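Local coordinates for SCARECROW-LIKE protein 7 (Oryza sativa Japonica Group, PDB 5HYZ) that acts as a probable DNA-binding transcription factor of the GRAS family in plant development and abiotic stress resistance, at residues A[28-33]-A[46-51]; A[92-97]-A[120-125]; A[100-105]-A[128-133]. One frame throughout, in Å; residues are numbered along the deposited sequence.

All three contacts join helices of the GRAS domain, but they serve two different parts of it. Interaction 1 lies in the helical bundle, on the opposite side of the chain's centre from the others, its own centre about 37 Å from that of interaction 2 and about 47 Å from that of interaction 3. Interactions 2 and 3 are two levels of one interface between helices 89-104 and 122-132 on the Rossmann-like sheet. Their centres are about 11 Å apart, and Trp-124 CZ3 meets Ile-101 CD1 at 3.9 Å, so the two contacts touch. Both also touch the second subunit of the homodimer, which does not touch the segments of interaction 1.

Interaction 1 (A[28-33]-A[46-51]); sequences SVRAAA and YFADAL
Arg-30 and Ala-48 bring two successive helices closest together, their CA atoms 6.2 Å apart, with the segments of helices 23-32 and 39-57 running in roughly opposite directions. Segment 28-33 is the last turn of its helix, with Ala-33 the first residue beyond it, whereas 46-51 lies in mid-helix. Across the gap a single methyl does the work: Ala-48 CB points at the other helix and is met by two neighbouring side chains. The Arg-30 CG methylene rests on it at 3.8 Å, and Val-29 CG1 comes alongside at 4.2 Å. Val-29 presents this branch because CG1 lies anti to the backbone N (chi1 177°). Val-29 also touches Ser-7 of helix 3-16, and so bridges three N-terminal helices of the helical bundle. The Arg-30 side chain also touches Ser-52, and its chain bends at chi3. The guanidinium NH1 stays 6.5 Å from Asp-49 OD1, and Asp-49 instead forms a salt bridge with Arg-53. The contact lies in the region assigned to leucine repeat I. Its chemistry is apolar: aliphatic carbons meet, the alanine permits close approach, and the arginine contributes its hydrocarbon stem rather than its charge.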
loop_
_atom_site.group_PDB
_atom_site.type_symbol
_atom_site.label_atom_id
_atom_site.label_comp_id
_atom_site.label_asym_id
_atom_site.label_seq_id
_atom_site.Cartn_x
_atom_site.Cartn_y
_atom_site.Cartn_z
ATOM N N SER A 28 41.027 -10.154 3.621
ATOM C CA SER A 28 40.775 -9.268 2.496
ATOM C C SER A 28 39.276 -9.028 2.269
ATOM O O SER A 28 38.837 -7.883 2.004
ATOM C CB SER A 28 41.389 -9.849 1.215
ATOM O OG SER A 28 42.785 -9.993 1.357
ATOM N N VAL A 29 38.496 -10.112 2.331
ATOM C CA VAL A 29 37.038 -9.882 2.237
ATOM C C VAL A 29 36.500 -9.027 3.380
ATOM O O VAL A 29 35.701 -8.098 3.157
ATOM C CB VAL A 29 36.229 -11.202 2.201
ATOM C CG1 VAL A 29 34.684 -10.872 2.184
ATOM C CG2 VAL A 29 36.653 -11.992 0.972
ATOM N N ARG A 30 36.904 -9.348 4.605
ATOM C CA ARG A 30 36.435 -8.576 5.743
ATOM C C ARG A 30 36.831 -7.096 5.607
ATOM O O ARG A 30 36.063 -6.212 5.987
ATOM C CB ARG A 30 36.959 -9.187 7.044
ATOM C CG ARG A 30 36.236 -10.529 7.399
ATOM C CD ARG A 30 36.611 -11.099 8.779
ATOM N NE ARG A 30 37.900 -10.585 9.188
ATOM C CZ ARG A 30 38.039 -9.555 10.014
ATOM N NH1 ARG A 30 36.976 -8.984 10.552
ATOM N NH2 ARG A 30 39.232 -9.137 10.317
ATOM N N ALA A 31 38.015 -6.815 5.055
ATOM C CA ALA A 31 38.463 -5.423 4.909
ATOM C C ALA A 31 37.553 -4.682 3.936
ATOM O O ALA A 31 37.099 -3.562 4.198
ATOM C CB ALA A 31 39.928 -5.371 4.418
ATOM N N ALA A 32 37.267 -5.340 2.815
ATOM C CA ALA A 32 36.456 -4.732 1.761
ATOM C C ALA A 32 34.981 -4.589 2.147
ATOM O O ALA A 32 34.306 -3.679 1.700
ATOM C CB ALA A 32 36.592 -5.566 0.469
ATOM N N ALA A 33 34.485 -5.505 2.955
ATOM C CA ALA A 33 33.086 -5.499 3.388
ATOM C C ALA A 33 32.791 -4.285 4.297
ATOM O O ALA A 33 33.685 -3.771 4.941
ATOM C CB ALA A 33 32.764 -6.811 4.133
ATOM N N TYR A 46 28.002 -9.429 6.532
ATOM C CA TYR A 46 27.340 -10.394 7.406
ATOM C C TYR A 46 27.783 -11.823 7.106
ATOM O O TYR A 46 27.918 -12.644 8.018
ATOM C CB TYR A 46 25.821 -10.264 7.281
ATOM C CG TYR A 46 25.404 -8.903 7.789
ATOM C CD1 TYR A 46 25.399 -8.634 9.165
ATOM C CD2 TYR A 46 25.052 -7.881 6.909
ATOM C CE1 TYR A 46 25.038 -7.383 9.649
ATOM C CE2 TYR A 46 24.700 -6.636 7.388
ATOM C CZ TYR A 46 24.715 -6.397 8.756
ATOM O OH TYR A 46 24.370 -5.146 9.207
ATOM N N PHE A 47 28.009 -12.130 5.825
ATOM C CA PHE A 47 28.493 -13.490 5.511
ATOM C C PHE A 47 29.912 -13.766 5.989
ATOM O O PHE A 47 30.210 -14.852 6.427
ATOM C CB PHE A 47 28.397 -13.740 4.005
ATOM C CG PHE A 47 27.076 -14.307 3.600
ATOM C CD1 PHE A 47 25.949 -13.483 3.497
ATOM C CD2 PHE A 47 26.946 -15.655 3.342
ATOM C CE1 PHE A 47 24.708 -14.019 3.106
ATOM C CE2 PHE A 47 25.701 -16.207 3.006
ATOM C CZ PHE A 47 24.582 -15.369 2.873
ATOM N N ALA A 48 30.787 -12.790 5.895
ATOM C CA ALA A 48 32.165 -12.983 6.342
ATOM C C ALA A 48 32.211 -13.117 7.827
ATOM O O ALA A 48 33.010 -13.863 8.369
ATOM C CB ALA A 48 33.034 -11.810 5.880
ATOM N N ASP A 49 31.326 -12.398 8.512
ATOM C CA ASP A 49 31.205 -12.574 9.957
ATOM C C ASP A 49 30.775 -13.988 10.330
ATOM O O ASP A 49 31.322 -14.625 11.258
ATOM C CB ASP A 49 30.219 -11.545 10.507
ATOM C CG ASP A 49 30.226 -11.475 12.029
ATOM O OD1 ASP A 49 31.044 -10.708 12.572
ATOM O OD2 ASP A 49 29.433 -12.192 12.674
ATOM N N ALA A 50 29.760 -14.487 9.620
ATOM C CA ALA A 50 29.290 -15.824 9.924
ATOM C C ALA A 50 30.387 -16.849 9.621
ATOM O O ALA A 50 30.537 -17.823 10.375
ATOM C CB ALA A 50 27.999 -16.154 9.102
ATOM N N LEU A 51 31.080 -16.667 8.497
ATOM C CA LEU A 51 32.137 -17.622 8.140
ATOM C C LEU A 51 33.242 -17.615 9.233
ATOM O O LEU A 51 33.735 -18.676 9.673
ATOM C CB LEU A 51 32.696 -17.292 6.794
ATOM C CG LEU A 51 33.786 -18.221 6.283
ATOM C CD1 LEU A 51 33.347 -19.705 6.381
ATOM C CD2 LEU A 51 34.190 -17.857 4.892
#

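Interaction 2 (A[92-97]-A[120-125]); sequences FAHLTA and QGIQWA
A CH-pi contact between His-94 and Gln-123 joins two neighbouring helices, 89-104 and 122-132, which pack side by side against the central mixed sheet of the Rossmann-like part of the GRAS domain. The first helix precedes strand 110-118 and the second follows it; both segments fall in the region assigned to VHIID. The backbones are closest where these two residues face each other, with His-94 CA and Gln-123 CA 5.5 Å apart. Gln-123 CB sits over one face of the imidazole, 3.9 Å from the ring centroid and 14° off its normal. With CG anti to the backbone N (chi1 -178°) the glutamine chain starts across the ring; it stays extended beyond CG, and its amide comes out past the CD2 rim of the imidazole, on the same side as CB. Ring and amide planes lie 18° apart, nearly parallel, and Gln-123 OE1 stands 3.4 Å from His-94 CD2 without a hydrogen bond between the two residues. The amide's other end passes Ala-97, whose CB is 3.6 Å from Gln-123 NE2, and donates to Asn-206 OD1 of strand 202-208. A smaller van der Waals touch comes from Ile-122 CG2, oblique to the ring, 4.0 Å from His-94 ND1. Ile-122 also packs on Asn-342 of the second subunit, so this edge of the contact borders the dimer interface. On the sheet side, Gln-123 CG covers part of a face of Trp-124, whose NE1 bonds to Asp-115 of the VHIID motif. Gln-123 therefore divides its roles: its methylenes pack against two aromatic rings, while its buried amide reaches the sheet for a polar partner. A CH-pi contact and van der Waals packing, rather than a hydrogen bond, join His-94 to it.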
loop_
_atom_site.group_PDB
_atom_site.type_symbol
_atom_site.label_atom_id
_atom_site.label_comp_id
_atom_site.label_asym_id
_atom_site.label_seq_id
_atom_site.Cartn_x
_atom_site.Cartn_y
_atom_site.Cartn_z
ATOM N N PHE A 92 2.173 -9.327 -0.809
ATOM C CA PHE A 92 2.063 -10.335 -1.869
ATOM C C PHE A 92 1.577 -11.662 -1.314
ATOM O O PHE A 92 0.660 -12.330 -1.788
ATOM C CB PHE A 92 3.421 -10.557 -2.500
ATOM C CG PHE A 92 3.467 -11.805 -3.358
ATOM C CD1 PHE A 92 2.826 -11.844 -4.598
ATOM C CD2 PHE A 92 4.154 -12.915 -2.915
ATOM C CE1 PHE A 92 2.857 -13.008 -5.364
ATOM C CE2 PHE A 92 4.168 -14.108 -3.694
ATOM C CZ PHE A 92 3.528 -14.135 -4.891
ATOM N N ALA A 93 2.256 -12.037 -0.253
ATOM C CA ALA A 93 1.919 -13.355 0.300
ATOM C C ALA A 93 0.475 -13.399 0.829
ATOM O O ALA A 93 -0.346 -14.288 0.494
ATOM C CB ALA A 93 2.924 -13.643 1.424
ATOM N N HIS A 94 0.144 -12.429 1.669
ATOM C CA HIS A 94 -1.237 -12.379 2.216
ATOM C C HIS A 94 -2.336 -12.311 1.195
ATOM O O HIS A 94 -3.339 -12.985 1.300
ATOM C CB HIS A 94 -1.402 -11.126 3.115
ATOM C CG HIS A 94 -0.541 -11.174 4.317
ATOM N ND1 HIS A 94 -0.272 -10.054 5.090
ATOM C CD2 HIS A 94 0.117 -12.211 4.895
ATOM C CE1 HIS A 94 0.514 -10.409 6.094
ATOM N NE2 HIS A 94 0.757 -11.709 6.003
ATOM N N LEU A 95 -2.197 -11.392 0.262
ATOM C CA LEU A 95 -3.258 -11.268 -0.733
ATOM C C LEU A 95 -3.374 -12.499 -1.618
ATOM O O LEU A 95 -4.477 -12.883 -1.980
ATOM C CB LEU A 95 -3.054 -10.011 -1.620
ATOM C CG LEU A 95 -3.238 -8.744 -0.780
ATOM C CD1 LEU A 95 -3.280 -7.484 -1.638
ATOM C CD2 LEU A 95 -4.434 -8.729 0.274
ATOM N N THR A 96 -2.241 -13.140 -1.953
ATOM C CA THR A 96 -2.352 -14.304 -2.808
ATOM C C THR A 96 -2.984 -15.508 -2.027
ATOM O O THR A 96 -3.886 -16.214 -2.547
ATOM C CB THR A 96 -0.960 -14.694 -3.354
ATOM O OG1 THR A 96 -0.443 -13.561 -4.039
ATOM C CG2 THR A 96 -1.056 -15.846 -4.345
ATOM N N ALA A 97 -2.551 -15.684 -0.794
ATOM C CA ALA A 97 -3.185 -16.672 0.071
ATOM C C ALA A 97 -4.709 -16.399 0.243
ATOM O O ALA A 97 -5.542 -17.320 0.155
ATOM C CB ALA A 97 -2.489 -16.676 1.427
ATOM N N GLN A 120 0.171 -9.778 12.992
ATOM C CA GLN A 120 -0.761 -8.683 13.261
ATOM C C GLN A 120 -2.048 -9.081 12.502
ATOM O O GLN A 120 -2.180 -10.133 11.887
ATOM C CB GLN A 120 -0.276 -7.314 12.764
ATOM C CG GLN A 120 0.856 -6.595 13.554
ATOM C CD GLN A 120 0.659 -6.483 15.086
ATOM O OE1 GLN A 120 1.115 -7.337 15.836
ATOM N NE2 GLN A 120 0.042 -5.396 15.538
ATOM N N GLY A 121 -3.027 -8.249 12.558
ATOM C CA GLY A 121 -4.224 -8.819 11.951
ATOM C C GLY A 121 -4.459 -8.546 10.472
ATOM O O GLY A 121 -5.498 -8.903 9.948
ATOM N N ILE A 122 -3.508 -7.923 9.797
ATOM C CA ILE A 122 -3.915 -7.295 8.504
ATOM C C ILE A 122 -4.333 -8.311 7.442
ATOM O O ILE A 122 -5.262 -8.038 6.664
ATOM C CB ILE A 122 -2.796 -6.359 7.988
ATOM C CG1 ILE A 122 -3.403 -5.441 6.884
ATOM C CG2 ILE A 122 -1.641 -7.165 7.504
ATOM C CD1 ILE A 122 -2.484 -4.299 6.399
ATOM N N GLN A 123 -3.715 -9.518 7.427
ATOM C CA GLN A 123 -4.198 -10.505 6.454
ATOM C C GLN A 123 -5.692 -10.766 6.631
ATOM O O GLN A 123 -6.462 -10.922 5.684
ATOM C CB GLN A 123 -3.425 -11.851 6.616
ATOM C CG GLN A 123 -3.898 -12.895 5.533
ATOM C CD GLN A 123 -3.030 -14.195 5.485
ATOM O OE1 GLN A 123 -2.095 -14.394 6.294
ATOM N NE2 GLN A 123 -3.382 -15.070 4.578
ATOM N N TRP A 124 -6.117 -10.871 7.907
ATOM C CA TRP A 124 -7.502 -11.227 8.122
ATOM C C TRP A 124 -8.440 -10.071 7.983
ATOM O O TRP A 124 -9.593 -10.282 7.641
ATOM C CB TRP A 124 -7.638 -11.909 9.541
ATOM C CG TRP A 124 -6.651 -13.052 9.581
ATOM C CD1 TRP A 124 -5.677 -13.267 10.526
ATOM C CD2 TRP A 124 -6.461 -14.079 8.557
ATOM N NE1 TRP A 124 -4.919 -14.366 10.176
ATOM C CE2 TRP A 124 -5.367 -14.875 8.986
ATOM C CE3 TRP A 124 -7.115 -14.396 7.346
ATOM C CZ2 TRP A 124 -4.881 -15.957 8.239
ATOM C CZ3 TRP A 124 -6.607 -15.474 6.547
ATOM C CH2 TRP A 124 -5.487 -16.256 7.030
ATOM N N ALA A 125 -7.969 -8.867 8.228
ATOM C CA ALA A 125 -8.820 -7.708 7.928
ATOM C C ALA A 125 -9.078 -7.650 6.407
ATOM O O ALA A 125 -10.219 -7.469 5.963
ATOM C CB ALA A 125 -8.154 -6.430 8.415
#

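Interaction 3 (A[100-105]-A[128-133]); sequences AILEAT and LQALAT
Leu-102 and Leu-131 supply most of the buried surface here, with Ala-130 completing the group. Leu-102 CA and Leu-131 CA, 6.7 Å apart, mark the nearest approach of the two helix ends. Leu-102 reaches across with one branch: CG lies anti to the backbone N (chi1 -173°), and this sends CD1 to the opposing helix. There CD1 meets Leu-131 CD2 at 3.5 Å, tighter than ordinary van der Waals contact between methyls, so the packing is close at this point. The two side chains lie antiparallel, overlapping at their ends. Leu-131 does not set out toward the other helix; its far end closes the gap. Ala-130 borders the same methyl from another quarter, its CB 4.3 Å from Leu-102 CD1 and its carbonyl O at 4.0 Å.

Thr-105, just past the end of its helix, lies near Leu-131 CD2 as well. Its hydroxyl is turned back to donate to Ile-101 O, one helical turn earlier, at 2.6 Å, with OG1 tilted 34° from the carbonyl plane; this gives the buried hydroxyl's proton an acceptor in the last turn of the preceding helix. Toward the sheet, Leu-131 and Thr-105 both touch Ile-111, in the strand that carries the VHIID motif. Another side of helix 122-132 faces the second subunit, where Gln-129 OE1 is hydrogen-bonded to Ser-334 OG of that chain. Helices 89-104 and 122-132 lie next to each other and run in roughly the same direction over strand 110-118. The strand, helix 122-132 and the parallel strand 141-148 form a beta-alpha-beta crossover, the unit from which Rossmann-like folds are built.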
loop_
_atom_site.group_PDB
_atom_site.type_symbol
_atom_site.label_atom_id
_atom_site.label_comp_id
_atom_site.label_asym_id
_atom_site.label_seq_id
_atom_site.Cartn_x
_atom_site.Cartn_y
_atom_site.Cartn_z
ATOM N N ALA A 100 -6.828 -17.453 -2.640
ATOM C CA ALA A 100 -7.056 -18.926 -2.620
ATOM C C ALA A 100 -8.088 -19.359 -1.563
ATOM O O ALA A 100 -8.927 -20.226 -1.837
ATOM C CB ALA A 100 -5.773 -19.660 -2.366
ATOM N N ILE A 101 -8.035 -18.724 -0.379
ATOM C CA ILE A 101 -9.036 -19.051 0.652
ATOM C C ILE A 101 -10.450 -18.665 0.182
ATOM O O ILE A 101 -11.415 -19.383 0.373
ATOM C CB ILE A 101 -8.670 -18.317 1.934
ATOM C CG1 ILE A 101 -7.341 -18.916 2.452
ATOM C CG2 ILE A 101 -9.805 -18.470 2.967
ATOM C CD1 ILE A 101 -6.655 -18.075 3.628
ATOM N N LEU A 102 -10.547 -17.478 -0.432
ATOM C CA LEU A 102 -11.849 -16.971 -0.891
ATOM C C LEU A 102 -12.457 -17.906 -1.885
ATOM O O LEU A 102 -13.648 -18.205 -1.827
ATOM C CB LEU A 102 -11.665 -15.553 -1.488
ATOM C CG LEU A 102 -12.939 -14.800 -1.866
ATOM C CD1 LEU A 102 -13.488 -14.309 -0.575
ATOM C CD2 LEU A 102 -12.671 -13.603 -2.755
ATOM N N GLU A 103 -11.638 -18.375 -2.818
ATOM C CA GLU A 103 -12.159 -19.274 -3.813
ATOM C C GLU A 103 -12.481 -20.659 -3.271
ATOM O O GLU A 103 -13.491 -21.251 -3.655
ATOM C CB GLU A 103 -11.170 -19.378 -4.948
ATOM C CG GLU A 103 -11.247 -18.013 -5.685
ATOM C CD GLU A 103 -10.214 -17.870 -6.828
ATOM O OE1 GLU A 103 -9.512 -18.856 -7.142
ATOM O OE2 GLU A 103 -10.085 -16.750 -7.367
ATOM N N ALA A 104 -11.644 -21.162 -2.375
ATOM C CA ALA A 104 -11.909 -22.505 -1.809
ATOM C C ALA A 104 -13.155 -22.580 -0.952
ATOM O O ALA A 104 -13.744 -23.648 -0.781
ATOM C CB ALA A 104 -10.685 -22.979 -0.986
ATOM N N THR A 105 -13.562 -21.464 -0.370
ATOM C CA THR A 105 -14.592 -21.479 0.673
ATOM C C THR A 105 -15.880 -20.808 0.191
ATOM O O THR A 105 -16.782 -20.578 0.972
ATOM C CB THR A 105 -14.153 -20.778 1.944
ATOM O OG1 THR A 105 -13.722 -19.443 1.674
ATOM C CG2 THR A 105 -12.961 -21.529 2.582
ATOM N N LEU A 128 -11.531 -10.465 5.573
ATOM C CA LEU A 128 -12.912 -10.135 5.994
ATOM C C LEU A 128 -13.567 -9.191 4.970
ATOM O O LEU A 128 -14.708 -9.368 4.560
ATOM C CB LEU A 128 -12.880 -9.469 7.367
ATOM C CG LEU A 128 -12.663 -10.474 8.533
ATOM C CD1 LEU A 128 -12.364 -9.702 9.878
ATOM C CD2 LEU A 128 -13.884 -11.398 8.649
ATOM N N GLN A 129 -12.829 -8.170 4.590
ATOM C CA GLN A 129 -13.367 -7.252 3.557
ATOM C C GLN A 129 -13.732 -7.984 2.263
ATOM O O GLN A 129 -14.835 -7.794 1.652
ATOM C CB GLN A 129 -12.331 -6.169 3.290
ATOM C CG GLN A 129 -12.747 -5.117 2.161
ATOM C CD GLN A 129 -13.804 -4.171 2.658
ATOM O OE1 GLN A 129 -13.997 -4.001 3.853
ATOM N NE2 GLN A 129 -14.522 -3.529 1.715
ATOM N N ALA A 130 -12.821 -8.872 1.842
ATOM C CA ALA A 130 -13.081 -9.657 0.633
ATOM C C ALA A 130 -14.268 -10.603 0.764
ATOM O O ALA A 130 -15.082 -10.684 -0.147
ATOM C CB ALA A 130 -11.795 -10.433 0.222
ATOM N N LEU A 131 -14.399 -11.307 1.898
ATOM C CA LEU A 131 -15.518 -12.201 2.135
ATOM C C LEU A 131 -16.829 -11.417 2.125
ATOM O O LEU A 131 -17.856 -11.931 1.669
ATOM C CB LEU A 131 -15.367 -12.946 3.515
ATOM C CG LEU A 131 -14.250 -14.019 3.501
ATOM C CD1 LEU A 131 -13.906 -14.512 4.931
ATOM C CD2 LEU A 131 -14.679 -15.163 2.603
ATOM N N ALA A 132 -16.782 -10.181 2.621
ATOM C CA ALA A 132 -18.035 -9.428 2.749
ATOM C C ALA A 132 -18.547 -9.129 1.390
ATOM O O ALA A 132 -19.762 -9.025 1.210
ATOM C CB ALA A 132 -17.851 -8.142 3.547
ATOM N N THR A 133 -17.627 -8.971 0.437
ATOM C CA THR A 133 -18.069 -8.675 -0.918
ATOM C C THR A 133 -17.962 -9.831 -1.956
ATOM O O THR A 133 -17.997 -9.607 -3.178
ATOM C CB THR A 133 -17.294 -7.423 -1.438
ATOM O OG1 THR A 133 -15.887 -7.602 -1.254
ATOM C CG2 THR A 133 -17.662 -6.224 -0.584
#